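Local coordinates for glyoxylate reductase (PDB 3WNV), which probably catalyses the reduction of glyoxylate to glycolate with a nicotinamide cofactor, as a member of the D-isomer specific 2-hydroxyacid dehydrogenase family, at residues 29-34 / 46-51; 37-42 / 65-70; 248-253 / 274-279. All coordinates share one frame; numbering follows the deposited sequence.

How the contacts relate
Contacts 1 and 2 belong to the five-stranded parallel sheet and its helices; contact 3 lies in the nucleotide-binding part, with centres about 37 and 29 Å from theirs. The first two share helix 36-45: contact 1 joins the strand before it to the turns after it, contact 2 packs the helix itself against 65-70. They touch, N42 of the helix bonding to Y48 and F39 meeting F31. Contact 1 is mostly buried, contacts 2 and 3 only partly. Chemistry follows place: aromatic rings and one tyrosine hydroxyl in contact 1, an apolar pair under a surface carboxylate in contact 2, and in contact 3 a direct glutamate-to-backbone hydrogen bond, which the other two lack.

Contact 1: 29-34 / 46-51; sequences KEFPEG and GQYDDV
F31 turns its ring across the gap with CG anti to the backbone N (chi1 -176°), while Y48 has CG anti to its carbonyl carbon (chi1 -61°) and reaches back with its whole length; the two side chains cross at about a right angle. The tyrosine OH does the touching, 3.5 Å from F31 CD1 and 3.8 Å from F31 CB. A tyrosine suits this place because its ring spans the distance between segments whose backbones stay well apart, and its hydroxyl still finds polar partners on arrival. One is a water at the edge of the ring and in its plane, 2.7 Å from Y48 OH; the same water donates to E30 O at 2.9 Å. The other is N42 ND2 on helix 36-45.

Q47 CG sits 3.7 Å above one face of the Y48 ring, toward the rim, and E33 O lies over a face of the F31 ring, also toward the rim. K29 makes the second touch, with Q47 and V51. The chain runs straight through K29 CE, which comes to 3.8 Å from Q47 O; a bend then sets NZ, which stays too far from D50 for a salt bridge. Lysine fits here through its aliphatic stem, which lies by buried V51 and L7 in a partly exposed position.

Two overlapping type I turns, G46 to D49 and Y48 to V51, lead from helix 36-45 into strand 51-57, and 27-31 is an outermost strand of the parallel sheet. The contact therefore closes the two ends of a beta-alpha-beta connection over strand 5-9, where K29, Y48 and V51 all rest on L7. Across the segments there is no direct hydrogen bond: the contact rests on van der Waals touches of carbon on oxygen, with K29 CD lying loosely by V51 CG2, and the one buried hydroxyl is satisfied by a bridging water and the side-chain amide of N42.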
loop_
_atom_site.group_PDB
_atom_site.type_symbol
_atom_site.label_atom_id
_atom_site.label_comp_id
_atom_site.label_asym_id
_atom_site.label_seq_id
_atom_site.Cartn_x
_atom_site.Cartn_y
_atom_site.Cartn_z
ATOM N N LYS A 29 14.038 -9.608 -21.560
ATOM C CA LYS A 29 13.724 -10.983 -21.156
ATOM C C LYS A 29 12.494 -10.953 -20.266
ATOM O O LYS A 29 12.233 -9.963 -19.587
ATOM C CB LYS A 29 14.903 -11.625 -20.402
ATOM C CG LYS A 29 16.089 -11.863 -21.308
ATOM C CD LYS A 29 17.146 -12.720 -20.637
ATOM C CE LYS A 29 18.410 -12.758 -21.472
ATOM N NZ LYS A 29 18.206 -13.393 -22.789
ATOM N N GLU A 30 11.697 -12.017 -20.279
ATOM C CA GLU A 30 10.516 -12.000 -19.430
ATOM C C GLU A 30 10.299 -13.296 -18.661
ATOM O O GLU A 30 10.471 -14.375 -19.217
ATOM C CB GLU A 30 9.251 -11.732 -20.268
ATOM C CG GLU A 30 9.215 -10.399 -20.997
ATOM C CD GLU A 30 7.877 -10.170 -21.686
ATOM O OE1 GLU A 30 6.870 -10.725 -21.188
ATOM O OE2 GLU A 30 7.828 -9.443 -22.708
ATOM N N PHE A 31 9.846 -13.163 -17.404
ATOM C CA PHE A 31 9.365 -14.304 -16.616
ATOM C C PHE A 31 7.908 -14.033 -16.250
ATOM O O PHE A 31 7.618 -13.505 -15.158
ATOM C CB PHE A 31 10.212 -14.473 -15.347
ATOM C CG PHE A 31 9.841 -15.678 -14.516
ATOM C CD1 PHE A 31 10.302 -16.933 -14.863
ATOM C CD2 PHE A 31 9.065 -15.537 -13.365
ATOM C CE1 PHE A 31 9.980 -18.051 -14.114
ATOM C CE2 PHE A 31 8.737 -16.649 -12.603
ATOM C CZ PHE A 31 9.207 -17.920 -12.990
ATOM N N PRO A 32 6.978 -14.367 -17.166
ATOM C CA PRO A 32 5.581 -13.956 -16.964
ATOM C C PRO A 32 4.862 -14.768 -15.881
ATOM O O PRO A 32 3.947 -14.251 -15.234
ATOM C CB PRO A 32 4.938 -14.219 -18.326
ATOM C CG PRO A 32 5.817 -15.208 -18.983
ATOM C CD PRO A 32 7.205 -14.925 -18.506
ATOM N N GLU A 33 5.291 -16.014 -15.700
ATOM C CA GLU A 33 4.732 -16.900 -14.682
ATOM C C GLU A 33 5.653 -18.101 -14.520
ATOM O O GLU A 33 6.537 -18.326 -15.350
ATOM C CB GLU A 33 3.353 -17.377 -15.128
ATOM C CG GLU A 33 3.408 -18.091 -16.459
ATOM C CD GLU A 33 2.048 -18.474 -16.940
ATOM O OE1 GLU A 33 1.072 -18.186 -16.216
ATOM O OE2 GLU A 33 1.950 -19.066 -18.033
ATOM N N GLY A 34 5.445 -18.889 -13.470
ATOM C CA GLY A 34 6.096 -20.179 -13.382
ATOM C C GLY A 34 6.325 -20.710 -11.974
ATOM O O GLY A 34 6.581 -21.896 -11.799
ATOM N N GLY A 46 21.987 -19.862 -15.304
ATOM C CA GLY A 46 22.852 -18.934 -16.023
ATOM C C GLY A 46 22.126 -18.102 -17.081
ATOM O O GLY A 46 22.713 -17.224 -17.719
ATOM N N GLN A 47 20.840 -18.361 -17.275
ATOM C CA GLN A 47 20.141 -17.701 -18.381
ATOM C C GLN A 47 19.889 -16.225 -18.106
ATOM O O GLN A 47 19.665 -15.458 -19.034
ATOM C CB GLN A 47 18.832 -18.414 -18.725
ATOM C CG GLN A 47 17.740 -18.238 -17.713
ATOM C CD GLN A 47 16.486 -19.013 -18.092
ATOM O OE1 GLN A 47 16.445 -20.234 -17.961
ATOM N NE2 GLN A 47 15.459 -18.307 -18.561
ATOM N N TYR A 48 19.915 -15.825 -16.838
ATOM C CA TYR A 48 19.779 -14.422 -16.491
ATOM C C TYR A 48 21.147 -13.776 -16.189
ATOM O O TYR A 48 21.207 -12.710 -15.587
ATOM C CB TYR A 48 18.903 -14.281 -15.261
ATOM C CG TYR A 48 17.500 -14.808 -15.415
ATOM C CD1 TYR A 48 16.856 -14.788 -16.648
ATOM C CD2 TYR A 48 16.800 -15.277 -14.316
ATOM C CE1 TYR A 48 15.533 -15.229 -16.774
ATOM C CE2 TYR A 48 15.468 -15.709 -14.428
ATOM C CZ TYR A 48 14.856 -15.696 -15.676
ATOM O OH TYR A 48 13.548 -16.130 -15.825
ATOM N N ASP A 49 22.237 -14.410 -16.606
ATOM C CA ASP A 49 23.573 -13.969 -16.190
ATOM C C ASP A 49 24.018 -12.609 -16.759
ATOM O O ASP A 49 25.001 -12.025 -16.303
ATOM C CB ASP A 49 24.604 -15.081 -16.413
ATOM C CG ASP A 49 24.715 -16.010 -15.197
ATOM O OD1 ASP A 49 23.839 -15.949 -14.284
ATOM O OD2 ASP A 49 25.685 -16.785 -15.146
ATOM N N ASP A 50 23.291 -12.096 -17.748
ATOM C CA ASP A 50 23.550 -10.753 -18.266
ATOM C C ASP A 50 22.518 -9.722 -17.817
ATOM O O ASP A 50 22.526 -8.578 -18.276
ATOM C CB ASP A 50 23.577 -10.788 -19.799
ATOM C CG ASP A 50 24.828 -11.526 -20.352
ATOM O OD1 ASP A 50 25.996 -11.159 -20.012
ATOM O OD2 ASP A 50 24.633 -12.508 -21.108
ATOM N N VAL A 51 21.625 -10.108 -16.919
ATOM C CA VAL A 51 20.535 -9.196 -16.528
ATOM C C VAL A 51 21.040 -8.136 -15.560
ATOM O O VAL A 51 21.475 -8.473 -14.460
ATOM C CB VAL A 51 19.402 -9.959 -15.871
ATOM C CG1 VAL A 51 18.358 -8.971 -15.279
ATOM C CG2 VAL A 51 18.758 -10.916 -16.888
HETATM O O HOH W 1 12.486 -16.242 -18.285
#

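Contact 2: 37-42 / 65-70; sequences EKFLEN and GPFDRE
E70 brings the tip of an outstretched side chain up to L40 of helix 36-45. From CB the chain leaves with CG anti to the backbone N (chi1 169°) and stays extended through CG to CD, crossing the leucine at about a right angle. At the tip the carboxylate divides its tasks: OE2 lies 3.9 Å from L40 CD1, a van der Waals contact, whereas OE1 makes a salt bridge with R36, near the start of the same helix. Glutamate suits this exposed position because its methylenes span the gap and its charge meets an arginine.

Beneath this pair the contact turns aromatic. F39 CZ meets F67 CZ at 4.4 Å, both rings buried; F67 is the centre of an inverse gamma turn. F39 packs on L71 and on strand 5-9. D68 then caps helix 69-74 through L71 N, while sharing R36 with E70. Apolar contact thus joins the helix to 65-70 inside, and the R36 salt bridges hold the two together at the surface.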
loop_
_atom_site.group_PDB
_atom_site.type_symbol
_atom_site.label_atom_id
_atom_site.label_comp_id
_atom_site.label_asym_id
_atom_site.label_seq_id
_atom_site.Cartn_x
_atom_site.Cartn_y
_atom_site.Cartn_z
ATOM N N GLU A 37 10.103 -21.907 -7.533
ATOM C CA GLU A 37 11.032 -23.013 -7.771
ATOM C C GLU A 37 11.671 -22.875 -9.150
ATOM O O GLU A 37 12.895 -23.003 -9.312
ATOM C CB GLU A 37 10.290 -24.356 -7.642
ATOM C CG GLU A 37 11.122 -25.600 -7.949
ATOM C CD GLU A 37 10.286 -26.736 -8.548
ATOM O OE1 GLU A 37 10.219 -26.838 -9.799
ATOM O OE2 GLU A 37 9.700 -27.523 -7.768
ATOM N N LYS A 38 10.826 -22.600 -10.139
ATOM C CA LYS A 38 11.268 -22.437 -11.515
ATOM C C LYS A 38 12.052 -21.131 -11.708
ATOM O O LYS A 38 13.013 -21.100 -12.480
ATOM C CB LYS A 38 10.059 -22.457 -12.441
ATOM C CG LYS A 38 10.375 -22.233 -13.906
ATOM C CD LYS A 38 11.030 -23.434 -14.523
ATOM C CE LYS A 38 10.978 -23.331 -16.039
ATOM N NZ LYS A 38 11.098 -21.901 -16.479
ATOM N N PHE A 39 11.644 -20.061 -11.027
ATOM C CA PHE A 39 12.424 -18.825 -11.084
ATOM C C PHE A 39 13.830 -19.087 -10.545
ATOM O O PHE A 39 14.823 -18.744 -11.191
ATOM C CB PHE A 39 11.733 -17.661 -10.375
ATOM C CG PHE A 39 12.517 -16.382 -10.442
ATOM C CD1 PHE A 39 12.505 -15.613 -11.601
ATOM C CD2 PHE A 39 13.308 -15.970 -9.373
ATOM C CE1 PHE A 39 13.263 -14.460 -11.682
ATOM C CE2 PHE A 39 14.075 -14.814 -9.460
ATOM C CZ PHE A 39 14.040 -14.061 -10.616
ATOM N N LEU A 40 13.927 -19.742 -9.393
ATOM C CA LEU A 40 15.247 -20.026 -8.828
ATOM C C LEU A 40 16.076 -20.935 -9.714
ATOM O O LEU A 40 17.284 -20.746 -9.814
ATOM C CB LEU A 40 15.148 -20.557 -7.387
ATOM C CG LEU A 40 14.466 -19.665 -6.354
ATOM C CD1 LEU A 40 14.276 -20.437 -5.075
ATOM C CD2 LEU A 40 15.247 -18.401 -6.069
ATOM N N GLU A 41 15.436 -21.902 -10.377
ATOM C CA GLU A 41 16.126 -22.764 -11.335
ATOM C C GLU A 41 16.685 -21.973 -12.514
ATOM O O GLU A 41 17.795 -22.237 -12.955
ATOM C CB GLU A 41 15.202 -23.877 -11.843
ATOM C CG GLU A 41 15.188 -25.123 -10.960
ATOM C CD GLU A 41 14.075 -26.100 -11.329
ATOM O OE1 GLU A 41 13.562 -26.020 -12.471
ATOM O OE2 GLU A 41 13.716 -26.937 -10.468
ATOM N N ASN A 42 15.916 -21.001 -13.013
ATOM C CA ASN A 42 16.388 -20.160 -14.109
ATOM C C ASN A 42 17.616 -19.391 -13.673
ATOM O O ASN A 42 18.596 -19.327 -14.396
ATOM C CB ASN A 42 15.307 -19.154 -14.555
ATOM C CG ASN A 42 14.152 -19.811 -15.306
ATOM O OD1 ASN A 42 14.197 -21.006 -15.614
ATOM N ND2 ASN A 42 13.116 -19.021 -15.616
ATOM N N GLY A 65 7.259 -15.533 -5.311
ATOM C CA GLY A 65 7.398 -15.336 -3.882
ATOM C C GLY A 65 8.150 -14.031 -3.662
ATOM O O GLY A 65 8.552 -13.369 -4.624
ATOM N N PRO A 66 8.350 -13.646 -2.401
ATOM C CA PRO A 66 8.997 -12.358 -2.146
ATOM C C PRO A 66 10.458 -12.359 -2.592
ATOM O O PRO A 66 11.146 -13.394 -2.629
ATOM C CB PRO A 66 8.925 -12.216 -0.613
ATOM C CG PRO A 66 8.675 -13.608 -0.118
ATOM C CD PRO A 66 7.872 -14.285 -1.165
ATOM N N PHE A 67 10.935 -11.152 -2.861
ATOM C CA PHE A 67 12.334 -10.924 -3.091
ATOM C C PHE A 67 12.979 -10.745 -1.720
ATOM O O PHE A 67 13.557 -9.689 -1.382
ATOM C CB PHE A 67 12.525 -9.712 -4.005
ATOM C CG PHE A 67 12.537 -10.065 -5.477
ATOM C CD1 PHE A 67 11.545 -10.879 -6.017
ATOM C CD2 PHE A 67 13.521 -9.573 -6.306
ATOM C CE1 PHE A 67 11.556 -11.217 -7.368
ATOM C CE2 PHE A 67 13.540 -9.896 -7.675
ATOM C CZ PHE A 67 12.549 -10.731 -8.195
ATOM N N ASP A 68 12.899 -11.815 -0.944
ATOM C CA ASP A 68 13.553 -11.878 0.378
ATOM C C ASP A 68 15.039 -12.223 0.296
ATOM O O ASP A 68 15.613 -12.339 -0.793
ATOM C CB ASP A 68 12.828 -12.867 1.290
ATOM C CG ASP A 68 12.688 -14.254 0.678
ATOM O OD1 ASP A 68 13.410 -14.603 -0.286
ATOM O OD2 ASP A 68 11.846 -15.022 1.182
ATOM N N ARG A 69 15.677 -12.375 1.449
ATOM C CA ARG A 69 17.119 -12.624 1.456
ATOM C C ARG A 69 17.482 -13.851 0.622
ATOM O O ARG A 69 18.455 -13.833 -0.115
ATOM C CB ARG A 69 17.630 -12.705 2.903
ATOM C CG ARG A 69 19.083 -13.134 3.065
ATOM C CD ARG A 69 19.554 -12.892 4.527
ATOM N NE ARG A 69 19.630 -11.456 4.790
ATOM C CZ ARG A 69 20.707 -10.718 4.527
ATOM N NH1 ARG A 69 21.778 -11.286 3.997
ATOM N NH2 ARG A 69 20.704 -9.404 4.772
ATOM N N GLU A 70 16.677 -14.906 0.700
ATOM C CA GLU A 70 16.979 -16.138 -0.027
ATOM C C GLU A 70 16.967 -15.955 -1.539
ATOM O O GLU A 70 17.817 -16.492 -2.252
ATOM C CB GLU A 70 15.931 -17.196 0.303
ATOM C CG GLU A 70 15.991 -18.430 -0.590
ATOM C CD GLU A 70 14.759 -19.327 -0.431
ATOM O OE1 GLU A 70 13.891 -19.011 0.400
ATOM O OE2 GLU A 70 14.654 -20.345 -1.147
#

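Contact 3: 248-253 / 274-279; sequences IDEKAL and PQVEPG
E277 and E250 carry most of this contact in the Rossmann-type NAD-binding domain, where helix 250-259, which connects two neighbouring strands of the parallel sheet, begins beside the loop leading into helix 278-281. E250 reaches over with CG anti to its backbone N (chi1 -162°) and the chain extended beyond. Its OE2 accepts from E277 N at 2.9 Å; the bond is nearly straight (170°) and meets the oxygen almost end-on. The donor belongs to the N-cap residue of helix 278-281, so one helix start is tied to the next. Glutamate is apt in this buried place because both oxygens find donors: OE1 serves E271 N, and OE2 serves both E277 N and a water. With an alanine here, the N-H groups of E277 and E271 would probably both be left without their acceptor, and the loop before helix 278-281 would be less firmly placed.

E277 crosses its partner at a slant, its CG 3.7 Å from E250 CG, methylene on methylene. The bend at chi2 (-65°) then turns its carboxylate off toward K251, where E277 OE1 touches K251 CG at 3.5 Å. K251 NZ remains 5.2 Å from E277 OE2, too far for a salt bridge, although its charge probably eases the nearness of two carboxylates. Lysine suits the exposed side, giving aliphatic cover to E277.

Helix 250-259 is itself capped by D249, whose OD1 takes A252 N from above the carboxylate plane. The water completes the link between the segments, donating to E250 OE2 at 2.7 Å and to Q275 O at 2.9 Å.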
loop_
_atom_site.group_PDB
_atom_site.type_symbol
_atom_site.label_atom_id
_atom_site.label_comp_id
_atom_site.label_asym_id
_atom_site.label_seq_id
_atom_site.Cartn_x
_atom_site.Cartn_y
_atom_site.Cartn_z
ATOM N N ILE A 248 -2.727 -3.882 11.680
ATOM C CA ILE A 248 -3.724 -4.033 12.718
ATOM C C ILE A 248 -3.828 -5.516 13.046
ATOM O O ILE A 248 -3.755 -6.347 12.147
ATOM C CB ILE A 248 -5.113 -3.557 12.255
ATOM C CG1 ILE A 248 -5.017 -2.127 11.763
ATOM C CG2 ILE A 248 -6.137 -3.751 13.421
ATOM C CD1 ILE A 248 -6.286 -1.579 11.104
ATOM N N ASP A 249 -3.931 -5.821 14.344
ATOM C CA ASP A 249 -4.243 -7.152 14.844
ATOM C C ASP A 249 -5.722 -7.387 14.506
ATOM O O ASP A 249 -6.619 -6.937 15.232
ATOM C CB ASP A 249 -4.004 -7.190 16.371
ATOM C CG ASP A 249 -4.311 -8.547 16.977
ATOM O OD1 ASP A 249 -4.986 -9.346 16.312
ATOM O OD2 ASP A 249 -3.880 -8.831 18.124
ATOM N N GLU A 250 -5.978 -8.033 13.368
ATOM C CA GLU A 250 -7.340 -8.066 12.831
ATOM C C GLU A 250 -8.271 -8.822 13.769
ATOM O O GLU A 250 -9.461 -8.508 13.877
ATOM C CB GLU A 250 -7.322 -8.699 11.433
ATOM C CG GLU A 250 -8.563 -8.409 10.596
ATOM C CD GLU A 250 -8.304 -8.739 9.115
ATOM O OE1 GLU A 250 -7.446 -8.040 8.533
ATOM O OE2 GLU A 250 -8.909 -9.702 8.540
ATOM N N LYS A 251 -7.739 -9.804 14.479
ATOM C CA LYS A 251 -8.591 -10.543 15.419
ATOM C C LYS A 251 -8.986 -9.634 16.574
ATOM O O LYS A 251 -10.118 -9.668 17.038
ATOM C CB LYS A 251 -7.916 -11.811 15.933
ATOM C CG LYS A 251 -7.944 -12.967 14.951
ATOM C CD LYS A 251 -7.164 -14.115 15.516
ATOM C CE LYS A 251 -6.991 -15.203 14.473
ATOM N NZ LYS A 251 -6.026 -16.246 14.923
ATOM N N ALA A 252 -8.067 -8.781 17.011
ATOM C CA ALA A 252 -8.394 -7.805 18.053
ATOM C C ALA A 252 -9.370 -6.729 17.578
ATOM O O ALA A 252 -10.232 -6.252 18.336
ATOM C CB ALA A 252 -7.115 -7.146 18.584
ATOM N N LEU A 253 -9.234 -6.338 16.326
ATOM C CA LEU A 253 -10.143 -5.385 15.713
ATOM C C LEU A 253 -11.556 -5.979 15.705
ATOM O O LEU A 253 -12.543 -5.288 16.043
ATOM C CB LEU A 253 -9.653 -5.066 14.291
ATOM C CG LEU A 253 -10.663 -4.232 13.485
ATOM C CD1 LEU A 253 -10.717 -2.848 14.022
ATOM C CD2 LEU A 253 -10.239 -4.241 11.998
ATOM N N PRO A 274 -5.776 -12.626 0.394
ATOM C CA PRO A 274 -7.192 -12.249 0.234
ATOM C C PRO A 274 -8.180 -12.822 1.272
ATOM O O PRO A 274 -9.385 -12.612 1.108
ATOM C CB PRO A 274 -7.532 -12.820 -1.136
ATOM C CG PRO A 274 -6.685 -14.076 -1.196
ATOM C CD PRO A 274 -5.382 -13.706 -0.526
ATOM N N GLN A 275 -7.713 -13.502 2.311
ATOM C CA GLN A 275 -8.633 -13.906 3.366
ATOM C C GLN A 275 -8.994 -12.685 4.194
ATOM O O GLN A 275 -8.181 -11.760 4.320
ATOM C CB GLN A 275 -8.018 -14.984 4.260
ATOM C CG GLN A 275 -7.541 -16.226 3.514
ATOM C CD GLN A 275 -8.544 -16.706 2.486
ATOM O OE1 GLN A 275 -9.748 -16.729 2.742
ATOM N NE2 GLN A 275 -8.051 -17.086 1.307
ATOM N N VAL A 276 -10.201 -12.666 4.754
ATOM C CA VAL A 276 -10.627 -11.610 5.680
ATOM C C VAL A 276 -11.166 -12.317 6.929
ATOM O O VAL A 276 -11.861 -13.349 6.820
ATOM C CB VAL A 276 -11.766 -10.746 5.045
ATOM C CG1 VAL A 276 -12.332 -9.741 6.035
ATOM C CG2 VAL A 276 -11.308 -10.078 3.707
ATOM N N GLU A 277 -10.850 -11.823 8.125
ATOM C CA GLU A 277 -11.412 -12.480 9.322
ATOM C C GLU A 277 -12.928 -12.562 9.195
ATOM O O GLU A 277 -13.571 -11.590 8.827
ATOM C CB GLU A 277 -11.058 -11.737 10.616
ATOM C CG GLU A 277 -9.628 -11.914 11.080
ATOM C CD GLU A 277 -9.301 -13.333 11.464
ATOM O OE1 GLU A 277 -10.036 -13.934 12.275
ATOM O OE2 GLU A 277 -8.289 -13.856 10.952
ATOM N N PRO A 278 -13.509 -13.735 9.491
ATOM C CA PRO A 278 -14.949 -13.926 9.288
ATOM C C PRO A 278 -15.818 -12.897 10.011
ATOM O O PRO A 278 -16.724 -12.336 9.390
ATOM C CB PRO A 278 -15.202 -15.317 9.880
ATOM C CG PRO A 278 -13.925 -16.013 9.786
ATOM C CD PRO A 278 -12.865 -14.942 10.021
ATOM N N GLY A 279 -15.540 -12.631 11.288
ATOM C CA GLY A 279 -16.321 -11.661 12.038
ATOM C C GLY A 279 -16.251 -10.278 11.428
ATOM O O GLY A 279 -17.122 -9.429 11.662
HETATM O O HOH W 2 -7.144 -11.131 7.003
#